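Local coordinates for YcgJ protein (Bacillus subtilis, PDB 1XXL) that probably transfers methyl groups from S-adenosyl-L-methionine to an acceptor that is not known, at residues A[25-30]-A[90-95]. Residues are numbered along the deposited sequence; the frame is centred on the assembly and turned at random.
Sequences VLDIGA and IITCRY. With SO4 (sulfate ion), chain C; SO4 (sulfate ion), chain D.
The D27 carboxylate is met from above its plane by the T92 hydroxyl, OG1 standing 3.0 Å from D27 OD1 and the approach 40° out of that plane. T92 donates this bond, its OG1 held between backbone N and carbonyl carbon (chi1 61°). A water 2.7 Å from D27 OD1 accepts from R94 N and can also donate to I28 O, though more acceptors surround it than it has protons. Those two backbone atoms are 4.4 Å apart, so the water takes over where direct pairing stops. Replacing D27 with alanine would probably leave the T92 hydroxyl without its acceptor and the water held less firmly. The R94 guanidinium has a sulfate, probably from the crystallisation liquor, at its edge and in its plane. R94 NH1 donates to sulfate O3 at 3.2 Å and R94 NH2 to O4, while R94 NE is hydrogen-bonded to T35 OG1.

The backbones run parallel, and each bond links a different pair: L26 N to I90 O (3.0 Å), T92 N to L26 O (2.8 Å) and I28 N to T92 O (2.9 Å). V25 and I90 lie side by side on the face that carries D27 and T92. On the other face the I28 side chain slants across I91, I28 CD1 touching I91 CG2 at 3.6 Å, and L26 CB rests near I91 CG1.

Both G29 and R94 bind S-adenosylmethionine; G29, with positive phi, begins the turn into a glycine-rich loop like that of Rossmann-like methyltransferases. Strand 24-28 lies between 88-94 and 45-50 in the central sheet, and strand 118-125 flanks 88-94 beyond. Helix 103-113 covers L26, I28 and I91 through V110 and V113, whereas helix 34-39 packs on D27 and T92 and helix 7-17 reaches I90 and R94.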
ATOM      1  N   VAL A  25      17.082  -4.053   1.354  1.00 14.78           N
ATOM      2  CA  VAL A  25      15.699  -3.584   1.308  1.00 15.21           C
ATOM      3  C   VAL A  25      14.743  -4.764   1.127  1.00 15.05           C
ATOM      4  O   VAL A  25      14.983  -5.680   0.313  1.00 14.40           O
ATOM      5  CB  VAL A  25      15.485  -2.585   0.117  1.00 14.48           C
ATOM      6  CG1 VAL A  25      14.056  -2.068   0.036  1.00 14.48           C
ATOM      7  CG2 VAL A  25      16.459  -1.437   0.196  1.00 15.53           C
ATOM      8  N   LEU A  26      13.640  -4.714   1.857  1.00 14.05           N
ATOM      9  CA  LEU A  26      12.564  -5.650   1.676  1.00 14.44           C
ATOM     10  C   LEU A  26      11.333  -4.893   1.183  1.00 14.83           C
ATOM     11  O   LEU A  26      10.938  -3.873   1.776  1.00 14.13           O
ATOM     12  CB  LEU A  26      12.265  -6.361   2.990  1.00 13.95           C
ATOM     13  CG  LEU A  26      11.006  -7.209   3.074  1.00 13.85           C
ATOM     14  CD1 LEU A  26      11.073  -8.381   2.138  1.00 14.06           C
ATOM     15  CD2 LEU A  26      10.776  -7.684   4.508  1.00 13.78           C
ATOM     16  N   ASP A  27      10.725  -5.420   0.124  1.00 15.96           N
ATOM     17  CA  ASP A  27       9.449  -4.925  -0.400  1.00 16.43           C
ATOM     18  C   ASP A  27       8.339  -5.951  -0.174  1.00 17.02           C
ATOM     19  O   ASP A  27       8.373  -7.071  -0.717  1.00 16.22           O
ATOM     20  CB  ASP A  27       9.549  -4.614  -1.895  1.00 17.64           C
ATOM     21  CG  ASP A  27       8.246  -4.020  -2.466  1.00 19.70           C
ATOM     22  OD1 ASP A  27       7.541  -3.234  -1.756  1.00 27.56           O
ATOM     23  OD2 ASP A  27       7.932  -4.343  -3.635  1.00 25.89           O
ATOM     24  N   ILE A  28       7.369  -5.556   0.638  1.00 16.92           N
ATOM     25  CA  ILE A  28       6.242  -6.386   0.988  1.00 18.16           C
ATOM     26  C   ILE A  28       5.065  -6.123   0.061  1.00 17.95           C
ATOM     27  O   ILE A  28       4.601  -4.988  -0.056  1.00 18.97           O
ATOM     28  CB  ILE A  28       5.818  -6.125   2.427  1.00 18.50           C
ATOM     29  CG1 ILE A  28       6.989  -6.452   3.350  1.00 18.86           C
ATOM     30  CG2 ILE A  28       4.627  -6.990   2.765  1.00 19.67           C
ATOM     31  CD1 ILE A  28       6.760  -6.153   4.789  1.00 20.53           C
ATOM     32  N   GLY A  29       4.569  -7.178  -0.569  1.00 17.79           N
ATOM     33  CA  GLY A  29       3.547  -7.068  -1.624  1.00 18.32           C
ATOM     34  C   GLY A  29       4.168  -6.563  -2.908  1.00 18.68           C
ATOM     35  O   GLY A  29       3.717  -5.579  -3.472  1.00 20.04           O
ATOM     36  N   ALA A  30       5.204  -7.235  -3.381  1.00 18.51           N
ATOM     37  CA  ALA A  30       6.038  -6.699  -4.444  1.00 19.20           C
ATOM     38  C   ALA A  30       5.382  -6.584  -5.838  1.00 19.68           C
ATOM     39  O   ALA A  30       5.919  -5.894  -6.713  1.00 20.29           O
ATOM     40  CB  ALA A  30       7.315  -7.507  -4.534  1.00 19.11           C
ATOM     41  N   ILE A  90      15.799  -1.001   5.196  1.00 12.74           N
ATOM     42  CA  ILE A  90      14.600  -0.351   4.704  1.00 12.39           C
ATOM     43  C   ILE A  90      13.588  -1.436   4.348  1.00 11.96           C
ATOM     44  O   ILE A  90      13.945  -2.474   3.764  1.00 10.93           O
ATOM     45  CB  ILE A  90      14.891   0.465   3.435  1.00 12.80           C
ATOM     46  CG1 ILE A  90      15.976   1.527   3.702  1.00 13.76           C
ATOM     47  CG2 ILE A  90      13.605   1.094   2.908  1.00 13.83           C
ATOM     48  CD1 ILE A  90      16.593   2.123   2.443  1.00 13.98           C
ATOM     49  N   ILE A  91      12.332  -1.188   4.714  1.00 11.31           N
ATOM     50  CA  ILE A  91      11.216  -2.044   4.336  1.00 11.27           C
ATOM     51  C   ILE A  91      10.153  -1.156   3.740  1.00 11.80           C
ATOM     52  O   ILE A  91       9.805  -0.155   4.330  1.00 11.25           O
ATOM     53  CB  ILE A  91      10.624  -2.837   5.537  1.00 10.21           C
ATOM     54  CG1 ILE A  91      11.703  -3.706   6.189  1.00 10.85           C
ATOM     55  CG2 ILE A  91       9.406  -3.671   5.066  1.00 10.52           C
ATOM     56  CD1 ILE A  91      11.285  -4.349   7.479  1.00 11.33           C
ATOM     57  N   THR A  92       9.660  -1.532   2.565  1.00 13.13           N
ATOM     58  CA  THR A  92       8.689  -0.758   1.819  1.00 14.85           C
ATOM     59  C   THR A  92       7.426  -1.573   1.638  1.00 14.86           C
ATOM     60  O   THR A  92       7.454  -2.801   1.545  1.00 15.08           O
ATOM     61  CB  THR A  92       9.209  -0.320   0.398  1.00 15.54           C
ATOM     62  OG1 THR A  92       9.515  -1.476  -0.399  1.00 19.46           O
ATOM     63  CG2 THR A  92      10.473   0.533   0.506  1.00 16.76           C
ATOM     64  N   CYS A  93       6.312  -0.869   1.586  1.00 14.86           N
ATOM     65  CA  CYS A  93       5.019  -1.488   1.438  1.00 14.85           C
ATOM     66  C   CYS A  93       4.142  -0.445   0.741  1.00 14.37           C
ATOM     67  O   CYS A  93       3.767   0.544   1.363  1.00 13.74           O
ATOM     68  CB  CYS A  93       4.475  -1.871   2.832  1.00 14.92           C
ATOM     69  SG  CYS A  93       2.935  -2.758   2.775  1.00 17.78           S
ATOM     70  N   ARG A  94       3.873  -0.646  -0.552  1.00 14.22           N
ATOM     71  CA  ARG A  94       3.167   0.339  -1.381  1.00 14.39           C
ATOM     72  C   ARG A  94       1.830  -0.186  -1.867  1.00 13.57           C
ATOM     73  O   ARG A  94       1.772  -1.165  -2.601  1.00 13.76           O
ATOM     74  CB  ARG A  94       4.022   0.776  -2.563  1.00 14.41           C
ATOM     75  CG  ARG A  94       3.417   1.960  -3.343  1.00 15.20           C
ATOM     76  CD  ARG A  94       4.412   2.578  -4.328  1.00 17.94           C
ATOM     77  NE  ARG A  94       4.809   1.605  -5.353  1.00 20.84           N
ATOM     78  CZ  ARG A  94       4.771   1.785  -6.674  1.00 23.19           C
ATOM     79  NH1 ARG A  94       4.344   2.924  -7.210  1.00 25.44           N
ATOM     80  NH2 ARG A  94       5.170   0.809  -7.473  1.00 23.65           N
ATOM     81  N   TYR A  95       0.760   0.456  -1.419  1.00 13.32           N
ATOM     82  CA  TYR A  95      -0.613   0.067  -1.714  1.00 13.91           C
ATOM     83  C   TYR A  95      -0.871  -1.426  -1.542  1.00 14.63           C
ATOM     84  O   TYR A  95      -1.580  -2.046  -2.326  1.00 15.71           O
ATOM     85  CB  TYR A  95      -1.043   0.570  -3.110  1.00 14.08           C
ATOM     86  CG  TYR A  95      -1.022   2.089  -3.244  1.00 12.84           C
ATOM     87  CD1 TYR A  95      -1.849   2.891  -2.460  1.00 13.22           C
ATOM     88  CD2 TYR A  95      -0.190   2.716  -4.168  1.00 14.18           C
ATOM     89  CE1 TYR A  95      -1.863   4.287  -2.600  1.00 13.45           C
ATOM     90  CE2 TYR A  95      -0.174   4.130  -4.307  1.00 14.13           C
ATOM     91  CZ  TYR A  95      -1.013   4.900  -3.527  1.00 13.38           C
ATOM     92  OH  TYR A  95      -0.996   6.260  -3.646  1.00 12.55           O
TER
HETATM   93  S   SO4 C 402       4.697   2.167 -11.012  1.00 54.40           S
HETATM   94  O1  SO4 C 402       6.124   2.071 -10.742  1.00 53.92           O
HETATM   95  O2  SO4 C 402       4.497   2.184 -12.462  1.00 54.14           O
HETATM   96  O3  SO4 C 402       4.183   3.387 -10.402  1.00 52.59           O
HETATM   97  O4  SO4 C 402       3.966   1.021 -10.457  1.00 54.12           O
HETATM   98  S   SO4 D 404       0.522   7.794  -6.531  1.00 19.87           S
HETATM   99  O1  SO4 D 404       0.520   8.898  -5.607  1.00 21.96           O
HETATM  100  O2  SO4 D 404       1.889   7.440  -6.938  1.00 17.03           O
HETATM  101  O3  SO4 D 404      -0.249   8.143  -7.672  1.00 24.82           O
HETATM  102  O4  SO4 D 404      -0.176   6.704  -5.951  1.00 24.69           O
HETATM  103  O   HOH W   1       4.854  -2.984  -1.780  1.00 22.46           O